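Local atomic coordinates of type II secretion ATPase XpsE (Xanthomonas campestris, PDB entry 2D28), a protein that serves as the ATPase component of a bacterial type II secretion system and is represented here by its N-terminal domain. Residues 8-13 against 59-64; 38-43 against 112-117; 17-22 against 51-56. The protein carries 1 engineered substitution. All blocks are in the same frame, centred on the assembly; numbering follows the deposited sequence.

Interaction 1 of 3, residues 8-13 against 59-64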
loop_
_atom_site.group_PDB
_atom_site.type_symbol
_atom_site.label_atom_id
_atom_site.label_comp_id
_atom_site.label_asym_id
_atom_site.label_seq_id
_atom_site.Cartn_x
_atom_site.Cartn_y
_atom_site.Cartn_z
ATOM N N THR A 8 -2.185 -10.186 9.851
ATOM C CA THR A 8 -1.691 -10.858 11.046
ATOM C C THR A 8 -0.171 -11.146 10.977
ATOM O O THR A 8 0.535 -10.937 11.949
ATOM C CB THR A 8 -2.464 -12.136 11.267
ATOM O OG1 THR A 8 -3.834 -11.815 11.549
ATOM C CG2 THR A 8 -2.000 -12.914 12.526
ATOM N N ARG A 9 0.317 -11.538 9.805
ATOM C CA ARG A 9 1.716 -11.909 9.667
ATOM C C ARG A 9 2.517 -10.627 9.715
ATOM O O ARG A 9 3.656 -10.602 10.164
ATOM C CB ARG A 9 1.931 -12.639 8.327
ATOM C CG ARG A 9 1.337 -14.060 8.282
ATOM C CD ARG A 9 2.331 -15.022 7.473
ATOM N NE ARG A 9 1.914 -14.781 6.186
ATOM C CZ ARG A 9 2.511 -14.619 5.026
ATOM N NH1 ARG A 9 3.759 -14.877 4.643
ATOM N NH2 ARG A 9 1.642 -14.219 4.136
ATOM N N ILE A 10 1.956 -9.549 9.177
ATOM C CA ILE A 10 2.630 -8.240 9.178
ATOM C C ILE A 10 2.717 -7.680 10.641
ATOM O O ILE A 10 3.764 -7.207 11.059
ATOM C CB ILE A 10 1.953 -7.228 8.210
ATOM C CG1 ILE A 10 2.224 -7.649 6.782
ATOM C CG2 ILE A 10 2.504 -5.851 8.411
ATOM C CD1 ILE A 10 1.354 -7.060 5.699
ATOM N N VAL A 11 1.623 -7.699 11.354
ATOM C CA VAL A 11 1.648 -7.345 12.757
ATOM C C VAL A 11 2.664 -8.175 13.542
ATOM O O VAL A 11 3.434 -7.640 14.319
ATOM C CB VAL A 11 0.253 -7.490 13.402
ATOM C CG1 VAL A 11 0.333 -7.273 14.924
ATOM C CG2 VAL A 11 -0.674 -6.472 12.833
ATOM N N GLU A 12 2.697 -9.503 13.330
ATOM C CA GLU A 12 3.649 -10.334 14.021
ATOM C C GLU A 12 5.106 -9.954 13.679
ATOM O O GLU A 12 5.978 -9.927 14.526
ATOM C CB GLU A 12 3.401 -11.806 13.649
ATOM C CG GLU A 12 4.637 -12.656 13.913
ATOM C CD GLU A 12 4.550 -14.055 13.314
ATOM O OE1 GLU A 12 4.814 -14.227 12.078
ATOM O OE2 GLU A 12 4.201 -14.979 14.087
ATOM N N ALA A 13 5.376 -9.659 12.410
ATOM C CA ALA A 13 6.671 -9.245 11.997
ATOM C C ALA A 13 7.057 -7.832 12.534
ATOM O O ALA A 13 8.215 -7.594 12.851
ATOM C CB ALA A 13 6.807 -9.276 10.474
ATOM N N ALA A 59 6.390 -5.381 2.610
ATOM C CA ALA A 59 7.235 -5.912 1.565
ATOM C C ALA A 59 7.909 -7.219 1.946
ATOM O O ALA A 59 7.914 -8.142 1.148
ATOM C CB ALA A 59 8.262 -4.902 1.176
ATOM N N GLU A 60 8.397 -7.330 3.180
ATOM C CA GLU A 60 8.978 -8.570 3.655
ATOM C C GLU A 60 7.986 -9.644 3.650
ATOM O O GLU A 60 8.317 -10.738 3.309
ATOM C CB GLU A 60 9.486 -8.529 5.104
ATOM C CG GLU A 60 10.683 -7.672 5.343
ATOM C CD GLU A 60 10.921 -7.366 6.852
ATOM O OE1 GLU A 60 10.071 -7.611 7.778
ATOM O OE2 GLU A 60 12.021 -6.919 7.120
ATOM N N VAL A 61 6.791 -9.406 4.153
ATOM C CA VAL A 61 5.897 -10.517 4.378
ATOM C C VAL A 61 5.376 -11.017 3.069
ATOM O O VAL A 61 5.145 -12.252 2.890
ATOM C CB VAL A 61 4.731 -10.179 5.336
ATOM C CG1 VAL A 61 3.668 -11.192 5.257
ATOM C CG2 VAL A 61 5.267 -10.038 6.774
ATOM N N LEU A 62 5.188 -10.093 2.135
ATOM C CA LEU A 62 4.538 -10.442 0.875
ATOM C C LEU A 62 5.563 -10.699 -0.246
ATOM O O LEU A 62 5.183 -11.111 -1.336
ATOM C CB LEU A 62 3.504 -9.383 0.477
ATOM C CG LEU A 62 2.230 -9.299 1.314
ATOM C CD1 LEU A 62 1.474 -8.023 0.893
ATOM C CD2 LEU A 62 1.328 -10.549 1.176
ATOM N N GLY A 63 6.855 -10.483 0.015
ATOM C CA GLY A 63 7.881 -10.712 -0.981
ATOM C C GLY A 63 7.849 -9.738 -2.138
ATOM O O GLY A 63 8.262 -10.052 -3.227
ATOM N N LEU A 64 7.340 -8.526 -1.894
ATOM C CA LEU A 64 7.130 -7.577 -2.958
ATOM C C LEU A 64 8.256 -6.563 -2.923
ATOM O O LEU A 64 8.788 -6.236 -1.845
ATOM C CB LEU A 64 5.800 -6.817 -2.741
ATOM C CG LEU A 64 4.511 -7.607 -3.041
ATOM C CD1 LEU A 64 3.337 -6.869 -2.484
ATOM C CD2 LEU A 64 4.330 -7.977 -4.493
HETATM O O HOH W 1 3.336 -14.038 1.838
#
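Val61, in the last turn of helix 51-62, packs against Arg9, Ile10 and Ala13 on one face of helix 6-16, a helix-helix contact in the helical part of the N-terminal domain. One half is buried and apolar. Ile10 and Val61 mark the closest approach of the two backbones, with 6.2 Å between Ile10 CA and Val61 CA, and their side chains meet at a slant, Ile10 CG1 lying 3.8 Å from Val61 CB. The two methyls of Val61 divide the work. Val61 CG2 faces the backbone of helix 6-16, 3.8 Å from Arg9 O, and reaches Ala13 CB at 4.1 Å, whereas CG1, anti to the backbone N (chi1 165°), is turned to Arg9. Ile10 is buried; it also packs on Thr57 and Cys58 of helix 51-62 and on Leu40 of helix 39-45.

The Arg9 side is more open and hydrated, though no less close. Bends at chi2 and chi3 (-142° and -85°) fold the chain across Val61 and lay the guanidinium flat on its methyl, with Val61 CG1 3.6 Å above the plane and over its centre. The face is thus spent on an apolar contact, while a water sits at the edge. Lying in the guanidinium plane, it joins the two helices, accepting from Arg9 NH2 at 2.9 Å and donating to Val61 O at 2.8 Å.

Interaction 2 of 3, residues 38-43 against 112-117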
loop_
_atom_site.group_PDB
_atom_site.type_symbol
_atom_site.label_atom_id
_atom_site.label_comp_id
_atom_site.label_asym_id
_atom_site.label_seq_id
_atom_site.Cartn_x
_atom_site.Cartn_y
_atom_site.Cartn_z
ATOM N N GLY A 38 -8.905 -0.542 9.728
ATOM C CA GLY A 38 -8.142 -1.763 9.930
ATOM C C GLY A 38 -7.137 -1.607 11.068
ATOM O O GLY A 38 -6.850 -0.504 11.509
ATOM N N LEU A 39 -6.580 -2.715 11.519
ATOM C CA LEU A 39 -5.634 -2.673 12.635
ATOM C C LEU A 39 -4.393 -1.893 12.217
ATOM O O LEU A 39 -3.953 -0.979 12.943
ATOM C CB LEU A 39 -5.281 -4.089 13.152
ATOM C CG LEU A 39 -4.223 -4.177 14.254
ATOM C CD1 LEU A 39 -4.564 -3.202 15.419
ATOM C CD2 LEU A 39 -4.149 -5.590 14.735
ATOM N N LEU A 40 -3.823 -2.209 11.053
ATOM C CA LEU A 40 -2.574 -1.561 10.682
ATOM C C LEU A 40 -2.773 -0.045 10.398
ATOM O O LEU A 40 -1.954 0.789 10.734
ATOM C CB LEU A 40 -1.972 -2.218 9.442
ATOM C CG LEU A 40 -1.362 -3.601 9.725
ATOM C CD1 LEU A 40 -1.104 -4.323 8.416
ATOM C CD2 LEU A 40 -0.046 -3.438 10.511
ATOM N N ALA A 41 -3.874 0.259 9.744
ATOM C CA ALA A 41 -4.434 1.654 9.649
ATOM C C ALA A 41 -4.510 2.359 10.982
ATOM O O ALA A 41 -4.043 3.466 11.086
ATOM C CB ALA A 41 -5.868 1.588 9.000
ATOM N N LEU A 42 -5.032 1.710 12.013
ATOM C CA LEU A 42 -5.224 2.356 13.300
ATOM C C LEU A 42 -3.866 2.631 13.952
ATOM O O LEU A 42 -3.641 3.736 14.458
ATOM C CB LEU A 42 -6.067 1.510 14.210
ATOM C CG LEU A 42 -6.385 2.073 15.588
ATOM C CD1 LEU A 42 -7.202 3.358 15.430
ATOM C CD2 LEU A 42 -7.120 1.041 16.396
ATOM N N LEU A 43 -2.964 1.640 13.891
ATOM C CA LEU A 43 -1.581 1.803 14.340
ATOM C C LEU A 43 -0.865 2.942 13.671
ATOM O O LEU A 43 -0.120 3.686 14.315
ATOM C CB LEU A 43 -0.768 0.474 14.158
ATOM C CG LEU A 43 -1.254 -0.716 14.984
ATOM C CD1 LEU A 43 -0.628 -2.026 14.527
ATOM C CD2 LEU A 43 -0.950 -0.474 16.503
ATOM N N ASP A 112 -0.855 -0.367 0.934
ATOM C CA ASP A 112 -1.447 -1.443 1.699
ATOM C C ASP A 112 -1.637 -2.696 0.846
ATOM O O ASP A 112 -2.747 -3.101 0.551
ATOM C CB ASP A 112 -2.751 -1.005 2.336
ATOM C CG ASP A 112 -2.599 0.195 3.262
ATOM O OD1 ASP A 112 -1.574 0.325 4.003
ATOM O OD2 ASP A 112 -3.489 1.054 3.328
ATOM N N PRO A 113 -0.552 -3.367 0.520
ATOM C CA PRO A 113 -0.616 -4.553 -0.370
ATOM C C PRO A 113 -1.233 -5.814 0.190
ATOM O O PRO A 113 -1.423 -6.752 -0.587
ATOM C CB PRO A 113 0.840 -4.756 -0.753
ATOM C CG PRO A 113 1.579 -4.280 0.433
ATOM C CD PRO A 113 0.835 -3.052 0.893
ATOM N N TYR A 114 -1.549 -5.823 1.472
ATOM C CA TYR A 114 -2.325 -6.860 2.129
ATOM C C TYR A 114 -3.853 -6.704 1.916
ATOM O O TYR A 114 -4.592 -7.562 2.359
ATOM C CB TYR A 114 -2.056 -6.829 3.633
ATOM C CG TYR A 114 -2.335 -5.529 4.290
ATOM C CD1 TYR A 114 -3.596 -5.198 4.737
ATOM C CD2 TYR A 114 -1.299 -4.577 4.431
ATOM C CE1 TYR A 114 -3.823 -3.954 5.345
ATOM C CE2 TYR A 114 -1.502 -3.377 4.986
ATOM C CZ TYR A 114 -2.749 -3.046 5.422
ATOM O OH TYR A 114 -2.924 -1.796 5.941
ATOM N N ASP A 115 -4.304 -5.606 1.282
ATOM C CA ASP A 115 -5.729 -5.297 1.200
ATOM C C ASP A 115 -6.280 -5.877 -0.111
ATOM O O ASP A 115 -6.240 -5.239 -1.158
ATOM C CB ASP A 115 -5.939 -3.776 1.312
ATOM C CG ASP A 115 -7.391 -3.399 1.389
ATOM O OD1 ASP A 115 -8.256 -4.241 0.998
ATOM O OD2 ASP A 115 -7.677 -2.259 1.773
ATOM N N ASP A 116 -6.695 -7.131 -0.019
ATOM C CA ASP A 116 -7.157 -7.861 -1.157
ATOM C C ASP A 116 -8.451 -7.232 -1.760
ATOM O O ASP A 116 -8.660 -7.332 -2.948
ATOM C CB ASP A 116 -7.346 -9.348 -0.808
ATOM C CG ASP A 116 -8.333 -9.574 0.258
ATOM O OD1 ASP A 116 -7.959 -9.371 1.439
ATOM O OD2 ASP A 116 -9.517 -9.971 0.008
ATOM N N TYR A 117 -9.238 -6.531 -0.954
ATOM C CA TYR A 117 -10.427 -5.812 -1.481
ATOM C C TYR A 117 -10.020 -4.726 -2.473
ATOM O O TYR A 117 -10.502 -4.651 -3.600
ATOM C CB TYR A 117 -11.228 -5.186 -0.300
ATOM C CG TYR A 117 -12.405 -4.371 -0.769
ATOM C CD1 TYR A 117 -13.635 -4.988 -1.099
ATOM C CD2 TYR A 117 -12.244 -3.043 -1.092
ATOM C CE1 TYR A 117 -14.703 -4.204 -1.611
ATOM C CE2 TYR A 117 -13.274 -2.289 -1.592
ATOM C CZ TYR A 117 -14.513 -2.887 -1.861
ATOM O OH TYR A 117 -15.513 -2.099 -2.409
HETATM O O HOH W 2 -5.237 -1.592 7.911
#
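Tyr114 CG lies between the backbone N and the carbonyl carbon (chi1 57°), which swings the aromatic group out of the turn formed by Asp112 to Asp115 toward helix 39-45; Leu40, with CG anti to its carbonyl carbon (chi1 -73°), extends CD1 to meet it. That methyl sits over one face of the ring, 3.8 Å from the centroid and 23° off the normal, displaced toward the CE2-CZ side. Leu40 CD1 is 3.6 Å from Tyr114 CE2, while Leu40 CB comes to 3.7 Å from Tyr114 OH, so the leucine follows the ring from face to hydroxyl. A water completes the junction: it accepts from Ala41 N at 2.9 Å and lies 3.0 Å from Tyr114 OH, linking the phenol to the first turn of helix 39-45. Ala6 of helix 6-16 and Cys58 of helix 51-62 also touch Tyr114. A hydrogen bond from Asp115 N to Asp112 O closes the turn at 3.0 Å, and Asp115 N-caps helix 116-126, its OD1 bonded to Ala118 N. The result is a CH-pi contact between helix 39-45 and a tyrosine on the type I turn linking strand 105-110 to N-capped helix 116-126 within the MshEN region.

Interaction 3 of 3, residues 17-22 against 51-56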
loop_
_atom_site.group_PDB
_atom_site.type_symbol
_atom_site.label_atom_id
_atom_site.label_comp_id
_atom_site.label_asym_id
_atom_site.label_seq_id
_atom_site.Cartn_x
_atom_site.Cartn_y
_atom_site.Cartn_z
ATOM N N ARG A 17 10.415 -7.640 14.799
ATOM C CA ARG A 17 11.456 -6.672 14.364
ATOM C C ARG A 17 11.619 -5.466 15.268
ATOM O O ARG A 17 12.476 -4.569 15.022
ATOM C CB ARG A 17 11.168 -6.225 12.935
ATOM C CG ARG A 17 11.248 -7.344 11.890
ATOM C CD ARG A 17 12.663 -7.718 11.594
ATOM N NE ARG A 17 13.185 -8.563 12.647
ATOM C CZ ARG A 17 14.457 -8.949 12.736
ATOM N NH1 ARG A 17 14.845 -9.779 13.706
ATOM N NH2 ARG A 17 15.345 -8.521 11.839
ATOM N N ARG A 18 10.777 -5.415 16.288
ATOM C CA ARG A 18 10.707 -4.316 17.208
ATOM C C ARG A 18 10.392 -2.968 16.574
ATOM O O ARG A 18 10.847 -1.904 17.016
ATOM C CB ARG A 18 11.998 -4.257 17.986
ATOM C CG ARG A 18 12.199 -5.572 18.748
ATOM C CD ARG A 18 13.626 -5.782 19.055
ATOM N NE ARG A 18 14.048 -4.732 19.957
ATOM C CZ ARG A 18 15.238 -4.119 19.928
ATOM N NH1 ARG A 18 16.193 -4.461 19.046
ATOM N NH2 ARG A 18 15.480 -3.163 20.820
ATOM N N ARG A 19 9.568 -3.011 15.545
ATOM C CA ARG A 19 9.045 -1.799 14.891
ATOM C C ARG A 19 7.712 -1.370 15.480
ATOM O O ARG A 19 7.078 -0.421 14.992
ATOM C CB ARG A 19 8.863 -2.097 13.404
ATOM C CG ARG A 19 10.143 -2.532 12.684
ATOM C CD ARG A 19 9.947 -3.073 11.260
ATOM N NE ARG A 19 11.185 -3.627 10.720
ATOM C CZ ARG A 19 11.250 -4.500 9.703
ATOM N NH1 ARG A 19 10.184 -4.991 9.158
ATOM N NH2 ARG A 19 12.385 -4.937 9.283
ATOM N N LEU A 20 7.257 -2.151 16.472
ATOM C CA LEU A 20 5.979 -1.956 17.159
ATOM C C LEU A 20 6.144 -2.527 18.582
ATOM O O LEU A 20 6.641 -3.650 18.738
ATOM C CB LEU A 20 4.864 -2.729 16.452
ATOM C CG LEU A 20 3.474 -2.809 17.164
ATOM C CD1 LEU A 20 2.845 -1.459 17.217
ATOM C CD2 LEU A 20 2.541 -3.757 16.427
ATOM N N LYS A 21 5.706 -1.781 19.588
ATOM C CA LYS A 21 5.753 -2.231 20.984
ATOM C C LYS A 21 4.501 -2.950 21.343
ATOM O O LYS A 21 3.390 -2.538 20.948
ATOM C CB LYS A 21 5.826 -1.036 21.961
ATOM C CG LYS A 21 6.868 -0.011 21.670
ATOM C CD LYS A 21 7.011 0.895 22.908
ATOM C CE LYS A 21 7.367 2.329 22.574
ATOM N NZ LYS A 21 6.582 3.292 23.424
ATOM N N ASP A 22 4.643 -3.983 22.168
ATOM C CA ASP A 22 3.517 -4.820 22.468
ATOM C C ASP A 22 2.501 -4.054 23.296
ATOM O O ASP A 22 1.298 -4.319 23.181
ATOM C CB ASP A 22 3.948 -6.134 23.131
ATOM C CG ASP A 22 4.321 -5.981 24.572
ATOM O OD1 ASP A 22 5.136 -5.080 24.920
ATOM O OD2 ASP A 22 3.827 -6.770 25.428
ATOM N N GLU A 51 5.437 5.060 8.736
ATOM C CA GLU A 51 5.175 4.705 7.348
ATOM C C GLU A 51 6.253 3.861 6.756
ATOM O O GLU A 51 5.975 2.889 6.048
ATOM C CB GLU A 51 5.020 5.961 6.494
ATOM C CG GLU A 51 3.714 6.677 6.756
ATOM C CD GLU A 51 3.402 7.742 5.672
ATOM O OE1 GLU A 51 4.185 7.870 4.685
ATOM O OE2 GLU A 51 2.346 8.434 5.815
ATOM N N ARG A 52 7.520 4.175 7.065
ATOM C CA ARG A 52 8.604 3.361 6.597
ATOM C C ARG A 52 8.561 1.899 7.062
ATOM O O ARG A 52 8.731 0.978 6.249
ATOM C CB ARG A 52 9.963 3.992 6.916
ATOM C CG ARG A 52 11.108 3.147 6.385
ATOM C CD ARG A 52 12.479 3.874 6.338
ATOM N NE ARG A 52 12.361 4.928 5.366
ATOM C CZ ARG A 52 12.466 4.743 4.044
ATOM N NH1 ARG A 52 12.286 5.761 3.257
ATOM N NH2 ARG A 52 12.718 3.573 3.513
ATOM N N ASP A 53 8.304 1.678 8.346
ATOM C CA ASP A 53 8.274 0.345 8.908
ATOM C C ASP A 53 7.017 -0.403 8.451
ATOM O O ASP A 53 7.076 -1.617 8.295
ATOM C CB ASP A 53 8.241 0.372 10.417
ATOM C CG ASP A 53 9.627 0.672 11.054
ATOM O OD1 ASP A 53 10.650 0.431 10.424
ATOM O OD2 ASP A 53 9.707 1.175 12.186
ATOM N N HIS A 54 5.920 0.322 8.247
ATOM C CA HIS A 54 4.731 -0.262 7.616
ATOM C C HIS A 54 5.082 -0.822 6.233
ATOM O O HIS A 54 4.923 -2.056 5.968
ATOM C CB HIS A 54 3.558 0.716 7.561
ATOM C CG HIS A 54 2.378 0.152 6.820
ATOM N ND1 HIS A 54 2.366 -1.136 6.344
ATOM C CD2 HIS A 54 1.189 0.667 6.472
ATOM C CE1 HIS A 54 1.222 -1.373 5.723
ATOM N NE2 HIS A 54 0.509 -0.282 5.745
ATOM N N ALA A 55 5.587 0.034 5.358
ATOM C CA ALA A 55 6.012 -0.357 3.995
ATOM C C ALA A 55 7.004 -1.516 4.027
ATOM O O ALA A 55 6.867 -2.555 3.302
ATOM C CB ALA A 55 6.639 0.850 3.239
ATOM N N GLU A 56 8.061 -1.349 4.828
ATOM C CA GLU A 56 9.063 -2.390 4.952
ATOM C C GLU A 56 8.571 -3.782 5.249
ATOM O O GLU A 56 8.964 -4.804 4.582
ATOM C CB GLU A 56 10.046 -2.024 6.086
ATOM C CG GLU A 56 11.234 -2.989 6.160
ATOM C CD GLU A 56 12.426 -2.538 5.331
ATOM O OE1 GLU A 56 12.254 -1.571 4.514
ATOM O OE2 GLU A 56 13.529 -3.134 5.521
HETATM O O HOH W 3 7.484 1.865 13.489
#
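A water bridges Arg19 and Asp53, donating to Arg19 O at 2.8 Å and to Asp53 OD2 at 2.7 Å. The guanidinium itself finds its direct polar partners farther along helix 51-62: NH1 forms a hydrogen bond with Thr57 OG1 and NH2 a salt bridge with Glu60 OE2. Toward Asp53 and Glu56 the attraction is one of charge alone. Arg19 NE lies 4.1 Å from Asp53 OD1, and although the guanidinium and carboxylate planes are only 18° apart, the oxygen is well out of the guanidinium plane and no N-H points at it. Arg19 NH2 is 4.3 Å from Glu56 OE2, again out of plane, with the two planes nearly perpendicular (89°).

Outside these polar links the residues meet by van der Waals packing. The arginine chain, extended from CG to NE (chi2 170°), runs obliquely across the Asp53 carboxylate, bringing Arg19 CG to 3.6 Å from Asp53 CG. Beyond it the guanidinium is sandwiched by aliphatic carbons: Glu56 CG stands 3.5 Å above one face, toward the rim, and Arg17 CG 3.6 Å above the centre of the opposite face. The flat group is thus covered above and below while its nitrogens bond Thr57 and Glu60.

Just before Arg19, a Schellman motif at Arg18 ends helix 6-16, and the 17-22 loop leads on to helix 22-27. Leu20 turns back onto Leu14 and Leu15 of helix 6-16, while His54, on another side of helix 51-62, touches Arg137 of helix 137-147.

Overall arrangement
Helix 51-62 supplies one side of interactions 1 and 3, whose other sides come from helix 6-16 and the loop that follows it; interaction 3 is nested within the loop closed by interaction 1, and a salt bridge between Glu60 and Arg19 runs from one to the other. The centre of interaction 2 lies about 8 Å from the centre of the chain, nearest of the three, and that of interaction 3 about 14 Å from it. Interactions 1 and 2 are both partly buried: interaction 1 is chiefly aliphatic, with an arginine at its rim, and interaction 2 relies on an aromatic face. Interaction 3 is a surface contact of charged residues. Ile10 CD1 packs on Tyr114 CD2 at 3.8 Å, and His54 probably hydrogen-bonds Asp112.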